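Local structure of probable porin (Pseudomonas aeruginosa, 2Y0H) at residues 327-332 and 336-341; 114-119 and 282-287; 97-100 and 105-108. The protein probably forms a water-filled channel across the outer membrane as a porin of the OprD family, letting small solutes pass. All blocks are in the same frame, centred on the assembly; numbering follows the deposited sequence.

How the contacts relate
Contacts 1 and 3 each close a beta hairpin of the same 18-stranded antiparallel barrel, on opposite sides of the chain's centre, their centres about 46 Å apart. Contact 2 lies about 23 Å from each, centre to centre, near the middle of the chain, where two non-barrel segments far apart in sequence meet. The chemistry follows the place. Contact 1, partly buried, combines a bulged ladder with charged side chains and a guanidinium-to-carbonyl bond. Contact 3, at the surface, is a regular ladder with apolar side chains on one face and polar side chains on the other. Contact 2, also a surface contact by exposure, relies on rings, one direct backbone bond and two bridging waters.

Contact 1. Residues 327-332 and 336-341; sequences GRDIDR and RADDSE. With C8E ((hydroxyethyloxy)tri(ethyloxy)octane), chain L.
Backbone bonds join Gly-327 to Glu-341 and Ile-330 to Asp-339 as antiparallel hydrogen-bonded pairs in the barrel hairpin of strands 318-330 and 339-351, with Gly-327 N 2.7 Å from Glu-341 O and Asp-339 N 2.9 Å from Ile-330 O. The register slips by one residue between the pairs, a beta bulge at which Asp-329 has positive phi (63°).

Van der Waals packing centres on Ile-330, whose CB lies beside Asp-339 CB at 3.8 Å and whose CD1 meets the Glu-341 carboxylate end, the side chains crossing at about a right angle. Ser-340 OG lies 3.6 Å from O9 of a detergent molecule.

Among the charged groups, Arg-332 bends at chi3 (-56°) and turns its guanidinium edge to the turn: NE meets Ala-337 O at 2.8 Å, nearly in line with the carbonyl, and NH2 adds a weak second bond. Arg-336 CB lies over one guanidinium face. A water accepts from Arg-332 N, within hydrogen-bonding distance of Arg-336 O and Asp-338 OD1. Asp-329 OD1 and Asp-338 OD2 stand 4.3 Å apart, but Asp-329 is paired with Lys-300, and Glu-341 OE1 is bound by Arg-296 and Tyr-369.

Basic partners outside the hairpin thus probably offset its acids.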
ATOM      1  N   GLY A 327      -7.306  13.734 -13.336  1.00 29.56           N
ATOM      2  CA  GLY A 327      -7.788  14.503 -12.198  1.00 27.70           C
ATOM      3  C   GLY A 327      -8.040  15.978 -12.501  1.00 31.95           C
ATOM      4  O   GLY A 327      -7.382  16.570 -13.354  1.00 34.19           O
ATOM      5  N   ARG A 328      -8.984  16.578 -11.784  1.00 30.18           N
ATOM      6  CA  ARG A 328      -9.360  17.966 -12.019  1.00 33.25           C
ATOM      7  C   ARG A 328      -9.827  18.631 -10.731  1.00 34.81           C
ATOM      8  O   ARG A 328      -9.965  17.969  -9.694  1.00 33.95           O
ATOM      9  CB  ARG A 328     -10.492  18.025 -13.050  1.00 36.53           C
ATOM     10  CG  ARG A 328     -11.760  17.339 -12.575  1.00 36.97           C
ATOM     11  CD  ARG A 328     -12.807  17.223 -13.683  1.00 36.10           C
ATOM     12  NE  ARG A 328     -14.102  16.830 -13.130  1.00 37.53           N
ATOM     13  CZ  ARG A 328     -14.444  15.580 -12.836  1.00 35.24           C
ATOM     14  NH1 ARG A 328     -13.578  14.591 -13.045  1.00 35.03           N
ATOM     15  NH2 ARG A 328     -15.644  15.321 -12.324  1.00 34.19           N
ATOM     16  N   ASP A 329     -10.081  19.937 -10.810  1.00 33.55           N
ATOM     17  CA  ASP A 329     -10.584  20.721  -9.677  1.00 33.14           C
ATOM     18  C   ASP A 329      -9.591  20.756  -8.518  1.00 36.48           C
ATOM     19  O   ASP A 329      -9.984  20.905  -7.356  1.00 35.20           O
ATOM     20  CB  ASP A 329     -11.921  20.182  -9.164  1.00 34.08           C
ATOM     21  CG  ASP A 329     -13.025  20.226 -10.210  1.00 39.38           C
ATOM     22  OD1 ASP A 329     -12.835  20.853 -11.266  1.00 41.49           O
ATOM     23  OD2 ASP A 329     -14.094  19.624  -9.968  1.00 42.00           O
ATOM     24  N   ILE A 330      -8.307  20.601  -8.814  1.00 35.69           N
ATOM     25  CA  ILE A 330      -7.317  20.638  -7.741  1.00 37.89           C
ATOM     26  C   ILE A 330      -7.186  22.058  -7.193  1.00 38.87           C
ATOM     27  O   ILE A 330      -6.861  22.991  -7.927  1.00 37.73           O
ATOM     28  CB  ILE A 330      -5.942  20.119  -8.194  1.00 36.18           C
ATOM     29  CG1 ILE A 330      -6.047  18.650  -8.615  1.00 32.70           C
ATOM     30  CG2 ILE A 330      -4.907  20.300  -7.070  1.00 32.45           C
ATOM     31  CD1 ILE A 330      -4.809  18.135  -9.294  1.00 32.31           C
ATOM     32  N   ASP A 331      -7.452  22.223  -5.902  1.00 42.25           N
ATOM     33  CA  ASP A 331      -7.408  23.550  -5.297  1.00 47.76           C
ATOM     34  C   ASP A 331      -5.980  24.076  -5.206  1.00 48.99           C
ATOM     35  O   ASP A 331      -5.117  23.446  -4.593  1.00 50.42           O
ATOM     36  CB  ASP A 331      -8.057  23.545  -3.909  1.00 50.44           C
ATOM     37  CG  ASP A 331      -8.013  24.913  -3.240  1.00 53.40           C
ATOM     38  OD1 ASP A 331      -8.072  25.933  -3.957  1.00 51.15           O
ATOM     39  OD2 ASP A 331      -7.911  24.968  -1.997  1.00 55.17           O
ATOM     40  N   ARG A 332      -5.731  25.225  -5.830  1.00 49.47           N
ATOM     41  CA  ARG A 332      -4.439  25.894  -5.701  1.00 52.36           C
ATOM     42  C   ARG A 332      -4.528  27.142  -4.818  1.00 58.24           C
ATOM     43  O   ARG A 332      -3.586  27.928  -4.738  1.00 62.57           O
ATOM     44  CB  ARG A 332      -3.850  26.234  -7.072  1.00 51.46           C
ATOM     45  CG  ARG A 332      -3.449  25.011  -7.890  1.00 50.55           C
ATOM     46  CD  ARG A 332      -2.445  25.359  -8.990  1.00 49.76           C
ATOM     47  NE  ARG A 332      -2.959  26.405  -9.867  1.00 57.32           N
ATOM     48  CZ  ARG A 332      -2.263  27.472 -10.245  1.00 52.62           C
ATOM     49  NH1 ARG A 332      -1.013  27.626  -9.834  1.00 51.25           N
ATOM     50  NH2 ARG A 332      -2.819  28.377 -11.040  1.00 52.59           N
ATOM     51  N   ARG A 336      -6.883  31.381  -7.457  1.00 67.30           N
ATOM     52  CA  ARG A 336      -6.159  30.843  -8.600  1.00 59.08           C
ATOM     53  C   ARG A 336      -6.988  29.814  -9.352  1.00 57.71           C
ATOM     54  O   ARG A 336      -7.985  29.291  -8.839  1.00 55.96           O
ATOM     55  CB  ARG A 336      -4.863  30.187  -8.140  1.00 58.00           C
ATOM     56  CG  ARG A 336      -4.130  30.975  -7.086  1.00 61.21           C
ATOM     57  CD  ARG A 336      -2.883  30.245  -6.634  1.00 64.91           C
ATOM     58  NE  ARG A 336      -1.995  31.131  -5.891  1.00 71.97           N
ATOM     59  CZ  ARG A 336      -0.918  30.729  -5.224  1.00 72.88           C
ATOM     60  NH1 ARG A 336      -0.588  29.442  -5.192  1.00 72.50           N
ATOM     61  NH2 ARG A 336      -0.168  31.618  -4.582  1.00 71.65           N
ATOM     62  N   ALA A 337      -6.565  29.529 -10.576  1.00 55.24           N
ATOM     63  CA  ALA A 337      -7.202  28.493 -11.360  1.00 47.80           C
ATOM     64  C   ALA A 337      -6.821  27.136 -10.780  1.00 43.88           C
ATOM     65  O   ALA A 337      -5.663  26.897 -10.417  1.00 43.06           O
ATOM     66  CB  ALA A 337      -6.776  28.595 -12.811  1.00 44.72           C
ATOM     67  N   ASP A 338      -7.811  26.257 -10.684  1.00 40.88           N
ATOM     68  CA  ASP A 338      -7.594  24.887 -10.261  1.00 39.36           C
ATOM     69  C   ASP A 338      -6.566  24.196 -11.142  1.00 40.91           C
ATOM     70  O   ASP A 338      -6.497  24.445 -12.348  1.00 39.39           O
ATOM     71  CB  ASP A 338      -8.914  24.115 -10.308  1.00 34.80           C
ATOM     72  CG  ASP A 338      -9.955  24.715  -9.405  1.00 35.25           C
ATOM     73  OD1 ASP A 338      -9.573  25.567  -8.586  1.00 37.22           O
ATOM     74  OD2 ASP A 338     -11.149  24.344  -9.504  1.00 41.45           O
ATOM     75  N   ASP A 339      -5.770  23.319 -10.544  1.00 38.07           N
ATOM     76  CA  ASP A 339      -4.852  22.513 -11.336  1.00 36.09           C
ATOM     77  C   ASP A 339      -5.606  21.286 -11.839  1.00 39.35           C
ATOM     78  O   ASP A 339      -6.720  20.994 -11.381  1.00 33.64           O
ATOM     79  CB  ASP A 339      -3.633  22.098 -10.509  1.00 38.08           C
ATOM     80  CG  ASP A 339      -2.417  21.774 -11.369  1.00 43.34           C
ATOM     81  OD1 ASP A 339      -2.550  21.737 -12.614  1.00 37.39           O
ATOM     82  OD2 ASP A 339      -1.322  21.562 -10.795  1.00 38.64           O
ATOM     83  N   SER A 340      -5.000  20.584 -12.791  1.00 34.47           N
ATOM     84  CA  SER A 340      -5.507  19.302 -13.250  1.00 35.06           C
ATOM     85  C   SER A 340      -4.309  18.462 -13.657  1.00 32.25           C
ATOM     86  O   SER A 340      -3.240  18.997 -13.946  1.00 33.28           O
ATOM     87  CB  SER A 340      -6.470  19.474 -14.425  1.00 38.20           C
ATOM     88  OG  SER A 340      -5.904  20.292 -15.432  1.00 43.81           O
ATOM     89  N   GLU A 341      -4.485  17.149 -13.679  1.00 31.11           N
ATOM     90  CA  GLU A 341      -3.369  16.251 -13.923  1.00 30.70           C
ATOM     91  C   GLU A 341      -3.858  14.949 -14.539  1.00 30.50           C
ATOM     92  O   GLU A 341      -5.032  14.589 -14.414  1.00 31.27           O
ATOM     93  CB  GLU A 341      -2.602  15.976 -12.614  1.00 26.18           C
ATOM     94  CG  GLU A 341      -3.420  15.239 -11.541  1.00 27.25           C
ATOM     95  CD  GLU A 341      -2.743  15.192 -10.164  1.00 29.02           C
ATOM     96  OE1 GLU A 341      -1.587  15.626 -10.032  1.00 30.62           O
ATOM     97  OE2 GLU A 341      -3.379  14.728  -9.200  1.00 30.13           O
TER
HETATM   98  C7  C8E L1400      -6.482  16.743 -19.005  1.00 49.26           C
HETATM   99  C8  C8E L1400      -6.078  17.917 -18.116  1.00 48.55           C
HETATM  100  O9  C8E L1400      -4.772  17.708 -17.605  1.00 49.74           O
HETATM  101  C10 C8E L1400      -3.761  17.830 -18.591  1.00 50.09           C
HETATM  102  C11 C8E L1400      -2.617  18.705 -18.080  1.00 45.12           C
HETATM  103  O12 C8E L1400      -1.979  19.372 -19.151  1.00 47.27           O
HETATM  104  O   HOH W   1      -9.607  21.455 -13.069  1.00 43.76           O
HETATM  105  O   HOH W   2      -7.697  26.879  -7.090  1.00 47.51           O

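Contact 2. Residues 114-119 and 282-287; sequences QLPVAF and TPYVAN
With CG anti to the backbone N in both residues (chi1 -158° in Phe-119, -169° in Tyr-284), the two aromatic side chains reach across from their separate segments and meet obliquely. Phe-119 CD2 comes to 3.9 Å from Tyr-284 CD1. The planes are inclined by only 19°, yet the rings are slid so far apart, 5.8 Å between centroids, that they barely overlap and form no true stack. Tyr-284 also lies alongside Pro-116, its CD2 3.7 Å from the proline CB, so one tyrosine touches both Pro-116 and Phe-119. On one face of the Phe-119 ring rests Gln-114 CB, offset toward the rim.

Pro-116 is held in a type I beta turn running from Leu-115 to Ala-118, which connects the two short strands 111-115 and 118-119. The partner segment 282-287 belongs to the long loop between barrel strands 259-269 and 300-309, and Tyr-284 is the centre of an inverse gamma turn in it. Here the loop meets a turn that packs against barrel strands 178-186 and 191-200 through Phe-178, Leu-180 and Tyr-196. The contact's centre is about 5 Å from that of the chain, consistent with inward-folded segments that narrow the channel, as in other porins.

The direct polar link is Thr-282 N to Phe-119 O at 2.9 Å, with the donor almost in line with the carbonyl. Two waters bridge further backbone groups: one donates to Pro-116 O (2.7 Å) and accepts from Tyr-284 N, the other accepts from Phe-119 N and donates to Thr-282 O. Beyond the segments, Arg-228 makes a cation-pi contact with the Tyr-284 ring.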
ATOM      1  N   GLN A 114      -0.989  -3.811   6.571  1.00 28.88           N
ATOM      2  CA  GLN A 114      -1.595  -3.581   5.268  1.00 30.95           C
ATOM      3  C   GLN A 114      -3.083  -3.356   5.483  1.00 30.99           C
ATOM      4  O   GLN A 114      -3.902  -4.194   5.113  1.00 32.79           O
ATOM      5  CB  GLN A 114      -1.362  -4.779   4.345  1.00 29.80           C
ATOM      6  CG  GLN A 114       0.107  -5.014   4.026  1.00 35.73           C
ATOM      7  CD  GLN A 114       0.301  -6.066   2.948  1.00 39.24           C
ATOM      8  OE1 GLN A 114       1.037  -7.025   3.138  1.00 42.52           O
ATOM      9  NE2 GLN A 114      -0.367  -5.889   1.811  1.00 40.27           N
ATOM     10  N   LEU A 115      -3.415  -2.220   6.094  1.00 29.28           N
ATOM     11  CA  LEU A 115      -4.772  -1.929   6.534  1.00 25.86           C
ATOM     12  C   LEU A 115      -5.271  -0.643   5.893  1.00 27.71           C
ATOM     13  O   LEU A 115      -4.476   0.205   5.485  1.00 24.20           O
ATOM     14  CB  LEU A 115      -4.797  -1.793   8.054  1.00 29.42           C
ATOM     15  CG  LEU A 115      -4.235  -3.006   8.797  1.00 31.84           C
ATOM     16  CD1 LEU A 115      -4.020  -2.686  10.273  1.00 31.82           C
ATOM     17  CD2 LEU A 115      -5.153  -4.212   8.609  1.00 28.38           C
ATOM     18  N   PRO A 116      -6.599  -0.495   5.795  1.00 27.42           N
ATOM     19  CA  PRO A 116      -7.163   0.662   5.086  1.00 25.19           C
ATOM     20  C   PRO A 116      -6.693   2.011   5.654  1.00 27.50           C
ATOM     21  O   PRO A 116      -6.591   2.967   4.885  1.00 25.91           O
ATOM     22  CB  PRO A 116      -8.674   0.474   5.267  1.00 27.58           C
ATOM     23  CG  PRO A 116      -8.839  -1.014   5.451  1.00 28.63           C
ATOM     24  CD  PRO A 116      -7.638  -1.431   6.257  1.00 23.92           C
ATOM     25  N   VAL A 117      -6.398   2.083   6.958  1.00 24.30           N
ATOM     26  CA  VAL A 117      -5.919   3.320   7.569  1.00 25.44           C
ATOM     27  C   VAL A 117      -4.391   3.383   7.769  1.00 29.56           C
ATOM     28  O   VAL A 117      -3.863   4.370   8.310  1.00 26.87           O
ATOM     29  CB  VAL A 117      -6.626   3.615   8.920  1.00 28.11           C
ATOM     30  CG1 VAL A 117      -8.126   3.724   8.716  1.00 25.84           C
ATOM     31  CG2 VAL A 117      -6.286   2.552   9.980  1.00 23.29           C
ATOM     32  N   ALA A 118      -3.692   2.333   7.341  1.00 29.17           N
ATOM     33  CA  ALA A 118      -2.232   2.251   7.462  1.00 27.22           C
ATOM     34  C   ALA A 118      -1.720   1.114   6.583  1.00 30.29           C
ATOM     35  O   ALA A 118      -1.625  -0.040   7.022  1.00 27.26           O
ATOM     36  CB  ALA A 118      -1.815   2.022   8.908  1.00 25.31           C
ATOM     37  N   PHE A 119      -1.414   1.445   5.333  1.00 28.37           N
ATOM     38  CA  PHE A 119      -1.011   0.448   4.361  1.00 28.53           C
ATOM     39  C   PHE A 119       0.439   0.736   3.989  1.00 30.27           C
ATOM     40  O   PHE A 119       0.715   1.651   3.211  1.00 23.89           O
ATOM     41  CB  PHE A 119      -1.912   0.505   3.126  1.00 27.28           C
ATOM     42  CG  PHE A 119      -1.919  -0.769   2.328  1.00 32.45           C
ATOM     43  CD1 PHE A 119      -0.877  -1.066   1.470  1.00 34.46           C
ATOM     44  CD2 PHE A 119      -2.958  -1.676   2.456  1.00 31.13           C
ATOM     45  CE1 PHE A 119      -0.872  -2.247   0.741  1.00 37.31           C
ATOM     46  CE2 PHE A 119      -2.963  -2.854   1.733  1.00 33.25           C
ATOM     47  CZ  PHE A 119      -1.920  -3.139   0.871  1.00 36.59           C
ATOM     48  N   THR A 282       1.059   4.083   1.694  1.00 29.20           N
ATOM     49  CA  THR A 282       0.198   4.009   0.521  1.00 28.65           C
ATOM     50  C   THR A 282      -1.221   4.372   0.933  1.00 27.41           C
ATOM     51  O   THR A 282      -1.780   3.743   1.828  1.00 29.53           O
ATOM     52  CB  THR A 282       0.199   2.578  -0.047  1.00 28.24           C
ATOM     53  OG1 THR A 282       1.554   2.141  -0.239  1.00 31.81           O
ATOM     54  CG2 THR A 282      -0.561   2.504  -1.364  1.00 27.98           C
ATOM     55  N   PRO A 283      -1.799   5.402   0.298  1.00 25.04           N
ATOM     56  CA  PRO A 283      -3.202   5.740   0.556  1.00 24.31           C
ATOM     57  C   PRO A 283      -4.075   4.622  -0.022  1.00 27.86           C
ATOM     58  O   PRO A 283      -3.886   4.229  -1.173  1.00 27.45           O
ATOM     59  CB  PRO A 283      -3.414   7.034  -0.246  1.00 26.34           C
ATOM     60  CG  PRO A 283      -2.067   7.425  -0.798  1.00 27.73           C
ATOM     61  CD  PRO A 283      -1.226   6.196  -0.800  1.00 25.23           C
ATOM     62  N   TYR A 284      -4.995   4.096   0.773  1.00 24.48           N
ATOM     63  CA  TYR A 284      -5.799   2.958   0.360  1.00 25.31           C
ATOM     64  C   TYR A 284      -6.969   3.427  -0.527  1.00 26.60           C
ATOM     65  O   TYR A 284      -8.116   3.465  -0.088  1.00 25.81           O
ATOM     66  CB  TYR A 284      -6.303   2.231   1.613  1.00 27.62           C
ATOM     67  CG  TYR A 284      -6.924   0.885   1.338  1.00 30.23           C
ATOM     68  CD1 TYR A 284      -6.172  -0.144   0.783  1.00 35.10           C
ATOM     69  CD2 TYR A 284      -8.266   0.648   1.615  1.00 28.42           C
ATOM     70  CE1 TYR A 284      -6.745  -1.388   0.521  1.00 39.51           C
ATOM     71  CE2 TYR A 284      -8.844  -0.591   1.365  1.00 28.63           C
ATOM     72  CZ  TYR A 284      -8.083  -1.599   0.817  1.00 36.24           C
ATOM     73  OH  TYR A 284      -8.656  -2.826   0.566  1.00 45.37           O
ATOM     74  N   VAL A 285      -6.659   3.805  -1.767  1.00 26.29           N
ATOM     75  CA  VAL A 285      -7.620   4.466  -2.642  1.00 24.15           C
ATOM     76  C   VAL A 285      -7.672   3.885  -4.050  1.00 26.89           C
ATOM     77  O   VAL A 285      -6.656   3.481  -4.606  1.00 25.98           O
ATOM     78  CB  VAL A 285      -7.347   5.984  -2.748  1.00 28.11           C
ATOM     79  CG1 VAL A 285      -7.325   6.621  -1.359  1.00 29.69           C
ATOM     80  CG2 VAL A 285      -6.047   6.260  -3.504  1.00 24.69           C
ATOM     81  N   ALA A 286      -8.876   3.858  -4.612  1.00 26.93           N
ATOM     82  CA  ALA A 286      -9.123   3.366  -5.969  1.00 27.48           C
ATOM     83  C   ALA A 286      -8.164   3.902  -7.032  1.00 23.53           C
ATOM     84  O   ALA A 286      -7.603   3.136  -7.796  1.00 25.63           O
ATOM     85  CB  ALA A 286     -10.563   3.657  -6.372  1.00 22.29           C
ATOM     86  N   ASN A 287      -7.981   5.213  -7.085  1.00 24.18           N
ATOM     87  CA  ASN A 287      -7.221   5.815  -8.176  1.00 24.02           C
ATOM     88  C   ASN A 287      -5.727   6.013  -7.896  1.00 28.61           C
ATOM     89  O   ASN A 287      -5.061   6.829  -8.540  1.00 28.41           O
ATOM     90  CB  ASN A 287      -7.899   7.104  -8.656  1.00 23.73           C
ATOM     91  CG  ASN A 287      -9.191   6.820  -9.414  1.00 28.95           C
ATOM     92  OD1 ASN A 287      -9.560   5.660  -9.580  1.00 27.66           O
ATOM     93  ND2 ASN A 287      -9.884   7.873  -9.875  1.00 25.10           N
TER
HETATM   94  O   HOH W   3      -5.092   4.856   3.685  1.00 23.92           O
HETATM   95  O   HOH W   4      -2.400   3.999   4.454  1.00 28.98           O

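Contact 3. Residues 97-100 and 105-108; sequences AKLR and QLQV
A beta hairpin of the porin barrel, formed by strands 87-101 and 104-108, is zipped here by a regular antiparallel ladder. Ala-97 with Val-108 and Leu-99 with Leu-106 are its hydrogen-bonded pairs, each made by two reciprocal backbone bonds; Leu-99 N lies 2.9 Å from Leu-106 O. Lys-98 with Gln-107 and Arg-100 with Gln-105 are the non-hydrogen-bonded pairs between and beyond them.

On the face of Leu-99 and Leu-106 the two side chains lie side by side, Leu-99 CD1 meeting Leu-106 CD2 at 4.1 Å. The other face is polar. Gln-105, extended with CG anti to its N (chi1 -178°), runs alongside Lys-98 and brings NE2 to 4.0 Å from the lysine CB. Its amide plane stands 84° from the guanidinium plane of Arg-100, and a water joins the two groups, donating to Gln-105 OE1 at 2.8 Å and accepting from Arg-100 NH1 at 3.2 Å.

Lys-98 NZ forms a salt bridge with Asp-56, and Phe-46 makes a cation-pi contact with Arg-100. A detergent molecule touches Leu-106, consistent with a membrane-facing leucine side. Backbone bonds continue the sheet both ways, from Lys-98 and Arg-100 to strand 51-64 and from Gln-105 and Gln-107 to strand 129-137.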
ATOM      1  N   ALA A  97       7.872 -10.203  18.565  1.00 30.83           N
ATOM      2  CA  ALA A  97       7.375 -11.243  19.455  1.00 33.63           C
ATOM      3  C   ALA A  97       5.968 -11.580  18.997  1.00 32.60           C
ATOM      4  O   ALA A  97       5.242 -10.692  18.572  1.00 30.67           O
ATOM      5  CB  ALA A  97       7.358 -10.742  20.905  1.00 34.00           C
ATOM      6  N   LYS A  98       5.590 -12.854  19.053  1.00 32.61           N
ATOM      7  CA  LYS A  98       4.227 -13.247  18.704  1.00 34.24           C
ATOM      8  C   LYS A  98       3.624 -14.207  19.733  1.00 38.32           C
ATOM      9  O   LYS A  98       4.288 -15.141  20.181  1.00 35.27           O
ATOM     10  CB  LYS A  98       4.150 -13.835  17.284  1.00 36.04           C
ATOM     11  CG  LYS A  98       5.053 -15.025  17.022  1.00 35.35           C
ATOM     12  CD  LYS A  98       5.194 -15.304  15.528  1.00 37.15           C
ATOM     13  CE  LYS A  98       6.066 -16.541  15.294  1.00 39.45           C
ATOM     14  NZ  LYS A  98       6.362 -16.827  13.848  1.00 40.20           N
ATOM     15  N   LEU A  99       2.369 -13.952  20.108  1.00 38.67           N
ATOM     16  CA  LEU A  99       1.598 -14.857  20.957  1.00 35.80           C
ATOM     17  C   LEU A  99       0.404 -15.352  20.168  1.00 39.65           C
ATOM     18  O   LEU A  99      -0.109 -14.640  19.304  1.00 35.25           O
ATOM     19  CB  LEU A  99       1.083 -14.145  22.202  1.00 36.27           C
ATOM     20  CG  LEU A  99       2.053 -13.356  23.086  1.00 43.24           C
ATOM     21  CD1 LEU A  99       1.301 -12.778  24.280  1.00 44.41           C
ATOM     22  CD2 LEU A  99       3.205 -14.217  23.545  1.00 40.77           C
ATOM     23  N   ARG A 100      -0.055 -16.559  20.475  1.00 39.91           N
ATOM     24  CA  ARG A 100      -1.213 -17.110  19.782  1.00 42.14           C
ATOM     25  C   ARG A 100      -2.097 -17.944  20.712  1.00 46.82           C
ATOM     26  O   ARG A 100      -1.602 -18.701  21.552  1.00 43.64           O
ATOM     27  CB  ARG A 100      -0.761 -17.943  18.589  1.00 41.14           C
ATOM     28  CG  ARG A 100      -1.800 -18.106  17.516  1.00 47.46           C
ATOM     29  CD  ARG A 100      -1.178 -18.715  16.270  1.00 51.70           C
ATOM     30  NE  ARG A 100      -0.657 -20.052  16.543  1.00 58.53           N
ATOM     31  CZ  ARG A 100      -0.182 -20.875  15.612  1.00 60.35           C
ATOM     32  NH1 ARG A 100      -0.166 -20.490  14.338  1.00 62.96           N
ATOM     33  NH2 ARG A 100       0.272 -22.079  15.955  1.00 50.01           N
ATOM     34  N   GLN A 105      -4.169 -13.563  17.587  1.00 32.56           N
ATOM     35  CA  GLN A 105      -2.728 -13.414  17.553  1.00 34.21           C
ATOM     36  C   GLN A 105      -2.315 -12.016  17.974  1.00 33.51           C
ATOM     37  O   GLN A 105      -2.921 -11.032  17.571  1.00 32.88           O
ATOM     38  CB  GLN A 105      -2.196 -13.720  16.155  1.00 36.27           C
ATOM     39  CG  GLN A 105      -0.680 -13.631  16.053  1.00 44.22           C
ATOM     40  CD  GLN A 105      -0.119 -14.453  14.903  1.00 48.44           C
ATOM     41  OE1 GLN A 105      -0.861 -15.130  14.194  1.00 55.47           O
ATOM     42  NE2 GLN A 105       1.196 -14.403  14.723  1.00 50.16           N
ATOM     43  N   LEU A 106      -1.289 -11.931  18.805  1.00 34.55           N
ATOM     44  CA  LEU A 106      -0.706 -10.642  19.125  1.00 34.10           C
ATOM     45  C   LEU A 106       0.720 -10.595  18.588  1.00 34.56           C
ATOM     46  O   LEU A 106       1.496 -11.535  18.778  1.00 31.33           O
ATOM     47  CB  LEU A 106      -0.720 -10.394  20.633  1.00 30.25           C
ATOM     48  CG  LEU A 106       0.041  -9.155  21.117  1.00 29.47           C
ATOM     49  CD1 LEU A 106      -0.645  -7.877  20.649  1.00 27.61           C
ATOM     50  CD2 LEU A 106       0.216  -9.165  22.631  1.00 30.98           C
ATOM     51  N   GLN A 107       1.063  -9.508  17.904  1.00 28.03           N
ATOM     52  CA  GLN A 107       2.444  -9.314  17.484  1.00 30.16           C
ATOM     53  C   GLN A 107       2.969  -8.039  18.098  1.00 27.82           C
ATOM     54  O   GLN A 107       2.295  -7.022  18.060  1.00 31.00           O
ATOM     55  CB  GLN A 107       2.528  -9.201  15.973  1.00 30.00           C
ATOM     56  CG  GLN A 107       1.913 -10.364  15.230  1.00 33.37           C
ATOM     57  CD  GLN A 107       1.830 -10.091  13.751  1.00 37.92           C
ATOM     58  OE1 GLN A 107       2.781 -10.341  13.016  1.00 37.99           O
ATOM     59  NE2 GLN A 107       0.699  -9.546  13.309  1.00 38.13           N
ATOM     60  N   VAL A 108       4.163  -8.084  18.674  1.00 26.81           N
ATOM     61  CA  VAL A 108       4.750  -6.879  19.236  1.00 28.40           C
ATOM     62  C   VAL A 108       6.162  -6.697  18.698  1.00 28.83           C
ATOM     63  O   VAL A 108       7.018  -7.548  18.911  1.00 29.10           O
ATOM     64  CB  VAL A 108       4.783  -6.913  20.787  1.00 27.95           C
ATOM     65  CG1 VAL A 108       5.230  -5.548  21.334  1.00 29.10           C
ATOM     66  CG2 VAL A 108       3.421  -7.288  21.352  1.00 27.48           C
TER
HETATM   67  O   HOH W   5      -0.168 -17.601  12.993  1.00 58.44           O